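Local coordinates for uncharacterized protein (Aeromonas hydrophila J-1, PDB 6R1J), which probably serves as one component of a three-part alpha-helical pore-forming toxin, here in its soluble form, at residues Q53-F58 with R259-D264; P94-T99 with N223-L228; Q65-L70 with A253-V258. The protein carries 3 engineered substitutions. One frame throughout, in Å; residues are numbered along the deposited sequence.

Contact 1 of 3, residues Q53-F58 with R259-D264. With NA (sodium ion), chain C.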
# COMPACT_ATOMS: atom_id res chain seq x y z
N GLN A 53 21.25 -30.17 2.74
CA GLN A 53 22.47 -30.92 3.11
C GLN A 53 22.53 -32.23 2.33
O GLN A 53 23.62 -32.53 1.79
CB GLN A 53 22.53 -31.11 4.63
CG GLN A 53 22.91 -29.83 5.36
CD GLN A 53 22.66 -29.80 6.85
OE1 GLN A 53 22.07 -30.70 7.45
NE2 GLN A 53 23.11 -28.72 7.47
N GLN A 54 21.41 -32.96 2.18
CA GLN A 54 21.38 -34.28 1.51
C GLN A 54 21.57 -34.12 -0.01
O GLN A 54 22.27 -34.94 -0.63
CB GLN A 54 20.11 -35.06 1.88
CG GLN A 54 20.13 -35.52 3.33
CD GLN A 54 18.95 -36.37 3.70
OE1 GLN A 54 18.44 -36.31 4.81
NE2 GLN A 54 18.49 -37.17 2.76
N VAL A 55 20.96 -33.09 -0.59
CA VAL A 55 21.13 -32.82 -2.05
C VAL A 55 22.60 -32.50 -2.33
O VAL A 55 23.10 -33.01 -3.30
CB VAL A 55 20.21 -31.68 -2.50
CG1 VAL A 55 20.59 -31.16 -3.87
CG2 VAL A 55 18.76 -32.13 -2.45
N LEU A 56 23.25 -31.69 -1.51
CA LEU A 56 24.66 -31.28 -1.73
C LEU A 56 25.60 -32.49 -1.57
O LEU A 56 26.49 -32.65 -2.42
CB LEU A 56 25.00 -30.16 -0.75
CG LEU A 56 24.30 -28.83 -1.04
CD1 LEU A 56 24.64 -27.81 0.03
CD2 LEU A 56 24.66 -28.30 -2.42
N ALA A 57 25.36 -33.32 -0.55
CA ALA A 57 26.14 -34.55 -0.25
C ALA A 57 26.01 -35.49 -1.44
O ALA A 57 27.03 -35.92 -1.98
CB ALA A 57 25.66 -35.19 1.03
N PHE A 58 24.78 -35.70 -1.90
CA PHE A 58 24.48 -36.52 -3.09
C PHE A 58 25.22 -35.96 -4.30
O PHE A 58 25.84 -36.76 -5.06
CB PHE A 58 22.97 -36.56 -3.34
CG PHE A 58 22.59 -36.92 -4.74
CD1 PHE A 58 22.53 -38.24 -5.15
CD2 PHE A 58 22.34 -35.93 -5.67
CE1 PHE A 58 22.21 -38.56 -6.46
CE2 PHE A 58 22.02 -36.25 -6.97
CZ PHE A 58 21.96 -37.57 -7.37
N ARG A 259 26.16 -30.16 -11.27
CA ARG A 259 26.75 -28.84 -10.90
C ARG A 259 25.64 -27.81 -10.74
O ARG A 259 25.77 -26.90 -9.91
CB ARG A 259 27.79 -28.45 -11.95
CG ARG A 259 29.01 -29.35 -11.81
CD ARG A 259 30.19 -29.02 -12.67
NE ARG A 259 31.28 -29.88 -12.18
CZ ARG A 259 32.26 -30.29 -12.94
NH1 ARG A 259 32.25 -29.95 -14.21
NH2 ARG A 259 33.22 -31.07 -12.46
N THR A 260 24.58 -27.89 -11.54
CA THR A 260 23.40 -27.01 -11.33
C THR A 260 22.88 -27.22 -9.92
O THR A 260 22.61 -26.24 -9.24
CB THR A 260 22.38 -27.17 -12.46
OG1 THR A 260 23.09 -26.87 -13.65
CG2 THR A 260 21.19 -26.23 -12.32
N LEU A 261 22.70 -28.45 -9.44
CA LEU A 261 22.17 -28.66 -8.07
C LEU A 261 23.05 -27.95 -7.03
O LEU A 261 22.52 -27.40 -6.02
CB LEU A 261 22.22 -30.15 -7.74
CG LEU A 261 21.18 -31.03 -8.38
CD1 LEU A 261 21.49 -32.48 -8.04
CD2 LEU A 261 19.77 -30.65 -7.92
N GLN A 262 24.36 -28.07 -7.20
CA GLN A 262 25.33 -27.53 -6.21
C GLN A 262 25.17 -26.03 -6.17
O GLN A 262 25.29 -25.46 -5.09
CB GLN A 262 26.78 -27.92 -6.54
CG GLN A 262 26.95 -29.42 -6.56
CD GLN A 262 28.32 -29.84 -7.05
OE1 GLN A 262 28.79 -29.45 -8.12
NE2 GLN A 262 28.97 -30.66 -6.23
N VAL A 263 24.89 -25.41 -7.31
CA VAL A 263 24.70 -23.94 -7.32
C VAL A 263 23.36 -23.64 -6.65
O VAL A 263 23.34 -22.80 -5.78
CB VAL A 263 24.77 -23.37 -8.75
CG1 VAL A 263 24.33 -21.93 -8.78
CG2 VAL A 263 26.16 -23.51 -9.35
N ASP A 264 22.29 -24.32 -7.06
CA ASP A 264 20.91 -24.01 -6.62
C ASP A 264 20.71 -24.30 -5.13
O ASP A 264 19.99 -23.53 -4.47
CB ASP A 264 19.91 -24.72 -7.53
CG ASP A 264 19.87 -24.09 -8.92
OD1 ASP A 264 20.50 -23.02 -9.14
OD2 ASP A 264 19.20 -24.65 -9.79
NA NA C . 18.80 -26.95 -9.34
O HOH W 1 27.84 -30.78 -3.59

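Contact 2 of 3, residues P94-T99 with N223-L228. With NA (sodium ion), chain C.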
# COMPACT_ATOMS: atom_id res chain seq x y z
N PRO A 94 15.92 -41.83 -3.44
CA PRO A 94 15.65 -41.19 -2.16
C PRO A 94 15.79 -39.66 -2.13
O PRO A 94 15.12 -39.03 -1.33
CB PRO A 94 16.69 -41.78 -1.20
CG PRO A 94 17.78 -42.33 -2.12
CD PRO A 94 17.07 -42.75 -3.38
N ILE A 95 16.63 -39.06 -2.99
CA ILE A 95 16.84 -37.58 -2.95
C ILE A 95 15.67 -36.96 -3.70
O ILE A 95 15.19 -35.92 -3.24
CB ILE A 95 18.21 -37.13 -3.51
CG1 ILE A 95 19.38 -37.84 -2.80
CG2 ILE A 95 18.38 -35.63 -3.37
CD1 ILE A 95 19.55 -37.46 -1.35
N GLN A 96 15.29 -37.58 -4.83
CA GLN A 96 14.17 -37.10 -5.66
C GLN A 96 12.90 -37.17 -4.80
O GLN A 96 12.09 -36.22 -4.89
CB GLN A 96 14.03 -37.92 -6.93
CG GLN A 96 13.11 -37.29 -7.95
CD GLN A 96 13.28 -37.86 -9.33
OE1 GLN A 96 13.88 -38.91 -9.51
NE2 GLN A 96 12.77 -37.16 -10.33
N THR A 97 12.80 -38.19 -3.93
CA THR A 97 11.60 -38.43 -3.08
C THR A 97 11.54 -37.37 -1.98
O THR A 97 10.47 -36.73 -1.87
CB THR A 97 11.55 -39.89 -2.58
OG1 THR A 97 11.29 -40.64 -3.77
CG2 THR A 97 10.46 -40.15 -1.58
N LEU A 98 12.65 -37.16 -1.25
CA LEU A 98 12.72 -36.19 -0.14
C LEU A 98 12.44 -34.77 -0.67
O LEU A 98 11.77 -33.95 0.03
CB LEU A 98 14.11 -36.27 0.50
CG LEU A 98 14.29 -35.43 1.76
CD1 LEU A 98 13.41 -35.92 2.90
CD2 LEU A 98 15.74 -35.40 2.21
N THR A 99 12.91 -34.47 -1.88
CA THR A 99 12.67 -33.15 -2.51
C THR A 99 11.17 -33.00 -2.80
O THR A 99 10.60 -31.97 -2.41
CB THR A 99 13.54 -32.99 -3.75
OG1 THR A 99 14.90 -33.22 -3.38
CG2 THR A 99 13.37 -31.61 -4.34
N ASN A 223 13.27 -30.23 -10.36
CA ASN A 223 13.31 -30.22 -11.85
C ASN A 223 14.72 -30.66 -12.31
O ASN A 223 14.83 -31.50 -13.23
CB ASN A 223 12.91 -28.86 -12.45
CG ASN A 223 11.48 -28.44 -12.17
OD1 ASN A 223 10.61 -29.28 -11.92
ND2 ASN A 223 11.21 -27.14 -12.22
N THR A 224 15.77 -30.09 -11.73
CA THR A 224 17.17 -30.47 -12.10
C THR A 224 17.39 -31.96 -11.80
O THR A 224 18.03 -32.62 -12.59
CB THR A 224 18.19 -29.66 -11.32
OG1 THR A 224 17.87 -28.31 -11.65
CG2 THR A 224 19.64 -30.02 -11.62
N ILE A 225 16.92 -32.47 -10.66
CA ILE A 225 17.08 -33.90 -10.34
C ILE A 225 16.38 -34.69 -11.44
O ILE A 225 16.97 -35.70 -11.87
CB ILE A 225 16.56 -34.29 -8.95
CG1 ILE A 225 17.41 -33.70 -7.84
CG2 ILE A 225 16.51 -35.80 -8.79
CD1 ILE A 225 16.77 -33.80 -6.49
N SER A 226 15.23 -34.22 -11.94
CA SER A 226 14.50 -34.96 -13.00
C SER A 226 15.29 -34.92 -14.32
O SER A 226 15.36 -35.92 -15.05
CB SER A 226 13.06 -34.44 -13.16
OG SER A 226 12.43 -35.19 -14.17
N LEU A 227 15.86 -33.79 -14.69
CA LEU A 227 16.68 -33.71 -15.92
C LEU A 227 17.90 -34.64 -15.76
O LEU A 227 18.24 -35.35 -16.71
CB LEU A 227 17.09 -32.26 -16.17
CG LEU A 227 15.99 -31.24 -16.45
CD1 LEU A 227 16.60 -29.84 -16.54
CD2 LEU A 227 15.25 -31.59 -17.74
N LEU A 228 18.50 -34.68 -14.56
CA LEU A 228 19.67 -35.54 -14.24
C LEU A 228 19.28 -37.00 -14.47
O LEU A 228 20.04 -37.71 -15.17
CB LEU A 228 20.10 -35.30 -12.80
CG LEU A 228 21.17 -36.25 -12.26
CD1 LEU A 228 22.46 -36.16 -13.06
CD2 LEU A 228 21.45 -35.93 -10.81
NA NA C . 18.80 -26.95 -9.34

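Contact 3 of 3, residues Q65-L70 with A253-V258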
# COMPACT_ATOMS: atom_id res chain seq x y z
N GLN A 65 31.93 -39.26 -9.17
CA GLN A 65 31.60 -40.50 -9.91
C GLN A 65 31.56 -40.20 -11.40
O GLN A 65 32.14 -40.98 -12.17
CB GLN A 65 30.29 -41.11 -9.43
CG GLN A 65 30.34 -41.73 -8.05
CD GLN A 65 28.96 -42.12 -7.57
OE1 GLN A 65 27.95 -41.50 -7.95
NE2 GLN A 65 28.89 -43.11 -6.69
N LEU A 66 30.92 -39.10 -11.81
CA LEU A 66 30.83 -38.76 -13.24
C LEU A 66 32.21 -38.37 -13.79
O LEU A 66 32.50 -38.78 -14.90
CB LEU A 66 29.78 -37.66 -13.47
CG LEU A 66 28.33 -38.10 -13.16
CD1 LEU A 66 27.38 -36.90 -13.27
CD2 LEU A 66 27.90 -39.20 -14.08
N THR A 67 33.01 -37.58 -13.08
CA THR A 67 34.35 -37.20 -13.63
C THR A 67 35.21 -38.49 -13.80
O THR A 67 35.89 -38.60 -14.82
CB THR A 67 34.97 -36.09 -12.78
OG1 THR A 67 35.07 -36.55 -11.43
CG2 THR A 67 34.18 -34.80 -12.80
N GLN A 68 35.12 -39.42 -12.86
CA GLN A 68 35.83 -40.73 -12.90
C GLN A 68 35.35 -41.51 -14.11
O GLN A 68 36.21 -41.94 -14.87
CB GLN A 68 35.73 -41.47 -11.56
CG GLN A 68 36.54 -40.82 -10.46
CD GLN A 68 36.27 -41.34 -9.07
OE1 GLN A 68 35.22 -41.88 -8.76
NE2 GLN A 68 37.21 -41.11 -8.19
N GLN A 69 34.04 -41.56 -14.40
CA GLN A 69 33.58 -42.20 -15.64
C GLN A 69 34.15 -41.48 -16.86
O GLN A 69 34.52 -42.16 -17.83
CB GLN A 69 32.06 -42.24 -15.83
CG GLN A 69 31.35 -43.15 -14.86
CD GLN A 69 31.69 -44.60 -15.12
OE1 GLN A 69 31.78 -45.02 -16.27
NE2 GLN A 69 31.87 -45.34 -14.04
N LEU A 70 34.13 -40.16 -16.87
CA LEU A 70 34.59 -39.43 -18.06
C LEU A 70 36.13 -39.57 -18.25
O LEU A 70 36.62 -39.18 -19.35
CB LEU A 70 34.15 -37.97 -17.91
CG LEU A 70 32.65 -37.71 -18.16
CD1 LEU A 70 32.25 -36.33 -17.71
CD2 LEU A 70 32.31 -37.90 -19.62
N ALA A 253 26.30 -34.35 -19.98
CA ALA A 253 25.00 -33.68 -19.72
C ALA A 253 24.65 -33.87 -18.26
O ALA A 253 24.29 -32.84 -17.60
CB ALA A 253 23.90 -34.22 -20.65
N ALA A 254 24.73 -35.10 -17.72
CA ALA A 254 24.42 -35.36 -16.30
C ALA A 254 25.31 -34.49 -15.40
O ALA A 254 24.85 -33.99 -14.34
CB ALA A 254 24.64 -36.78 -15.96
N LEU A 255 26.59 -34.34 -15.76
CA LEU A 255 27.51 -33.59 -14.88
C LEU A 255 27.07 -32.11 -14.84
O LEU A 255 27.17 -31.53 -13.76
CB LEU A 255 28.96 -33.79 -15.35
CG LEU A 255 30.02 -33.05 -14.52
CD1 LEU A 255 30.01 -33.52 -13.07
CD2 LEU A 255 31.40 -33.26 -15.16
N THR A 256 26.60 -31.52 -15.93
CA THR A 256 26.07 -30.13 -15.92
C THR A 256 24.90 -30.03 -14.92
O THR A 256 24.81 -29.00 -14.20
CB THR A 256 25.64 -29.58 -17.29
OG1 THR A 256 24.43 -30.20 -17.76
CG2 THR A 256 26.73 -29.70 -18.34
N GLU A 257 24.06 -31.07 -14.83
CA GLU A 257 22.86 -31.02 -13.95
C GLU A 257 23.34 -31.14 -12.51
O GLU A 257 22.83 -30.39 -11.65
CB GLU A 257 21.82 -32.08 -14.34
CG GLU A 257 21.33 -31.96 -15.78
CD GLU A 257 20.58 -30.67 -16.11
OE1 GLU A 257 20.27 -29.91 -15.19
OE2 GLU A 257 20.34 -30.40 -17.30
N VAL A 258 24.29 -32.04 -12.24
CA VAL A 258 24.86 -32.20 -10.88
C VAL A 258 25.41 -30.86 -10.42
O VAL A 258 25.18 -30.50 -9.28
CB VAL A 258 25.96 -33.28 -10.81
CG1 VAL A 258 26.70 -33.23 -9.48
CG2 VAL A 258 25.37 -34.64 -11.03

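Contact 1 of 3, residues Q53-F58 with R259-D264
Leu261 takes the apolar contacts of Val55 and Phe58, one with each methyl. Its CD2 comes 4.2 Å from CG1 of Val55, the two side chains crossing at about a right angle. CG of Phe58 is anti to the backbone N (chi1 158°), and the ring, turned by chi2 of 83°, meets Leu261 CD1 at its edge, 4.0 Å from CE2 and near the ring plane. Leu56, next to Val55 in the chain, meets the backbone of the facing helix: its CD2 sits 3.9 Å from CA of Gln262, where the helices come nearest.

Polar contact is indirect. A water donates to Leu56 O at 2.6 Å and accepts from Gln262 NE2 at 2.9 Å, bridging the helices beside the apolar patch; the same amide nitrogen also bonds Glu63.

The sodium ion lies close by, 4.1 Å from Leu261 CD2, and is bound by Asp264 OD2 at 2.4 Å. Lys220 gives that carboxylate oxygen a hydrogen bond as well.

The two segments run nearly antiparallel, at 147°. Helix 78-157 covers Val55 and Phe58 through Ile95, helix 163-236 meets Leu261 through Thr224 and Ile225, and Thr260 bonds Gln177 of a second subunit.

Contact 2 of 3, residues P94-T99 with N223-L228
A buried seam of an antiparallel helical bundle, with a sodium site on the far flank of one helix, is built here around Ile225, whose two branches meet different residues of 94-99. Its CD1 lies 4.0 Å from CG2 of Ile95, the side chains crossing at about a right angle, and 3.7 Å from OG1 of Thr99. That hydroxyl is already engaged: it donates to Ile95 O at 2.7 Å, tilted 30° from the carbonyl plane, while Thr99 N reaches the same oxygen from the opposite face. Two bonds thus grip one carbonyl, and the threonine can pack against a methyl with its polar atom satisfied.

Gln96 covers the other branch. CG stands anti to the backbone N (chi1 -167°) and the chain continues extended; CB, CG and CD all line Ile225 CG2, CB at 3.8 Å, as the two side chains slide past each other in opposite directions. Its NE2 ends 3.9 Å from CB of Ser226, a packing contact.

Thr224, one residue before Ile225, binds the sodium ion through OG1 at 2.8 Å, with Asp264 the other protein ligand. Long helices packed antiparallel, here at 154° with an isoleucine buried between them, form the bundle expected of alpha-pore-forming toxins in their soluble state.

Contact 3 of 3, residues Q65-L70 with A253-V258
Leu66 and Leu255 meet with different first torsions: CG of Leu66 is anti to the carbonyl carbon (chi1 -66°), whereas CG of Leu255 is anti to the backbone N. With chi2 near 174° the chain of Leu66 continues extended to CD1, which lies 3.7 Å from the backbone N of Leu255. The same methyl is flanked by Ala254 CB at 3.8 Å and by Val258 CG2, also at 3.8 Å. One methyl is thus held among three residues of 253-258.

Leu255 returns the contact with its own branches. CD2 meets CG2 of Thr67 at 4.0 Å, those two side chains crossing at about a right angle, and reaches CD1 of Leu70 at 4.1 Å. CD1 lies nearer the root of Leu66, 4.2 Å from its CB. The side-chain contacts are apolar, and no hydrogen bond crosses between the segments: Thr67 turns a methyl to the interface, and its hydroxyl bonds Leu64 O within its own helix.

The segments run antiparallel at 157°. Beyond them, Leu228 of helix 163-236 backs Ala254, and Glu63 and Leu62 of helix 28-70 flank Val258. Glu257 forms a salt bridge with Lys152 of a second subunit, while helix 78-157 packs on Gln65 and Gln69.

Overall arrangement
The three contacts illustrate how two antiparallel helix pairs are built and then packed on each other. Contacts 1 and 3 join the same pair, helix 28-70 and helix 244-264, with centres 13 Å apart. Contact 2 joins a second pair, helix 78-157 and helix 163-236. Its centre is 10 Å from that of contact 1 and 16 Å from that of contact 3. The pairs also pack on each other: Val55 CG2 lies 3.6 Å from Ile95 CG2, and Leu228 CD1 lies 3.9 Å from Val258 CG2. Sodium spans contacts 1 and 2, taking Asp264 from one and Thr224 from the other, whereas the side chain of Val258 in contact 3 is about 10 Å from the ion.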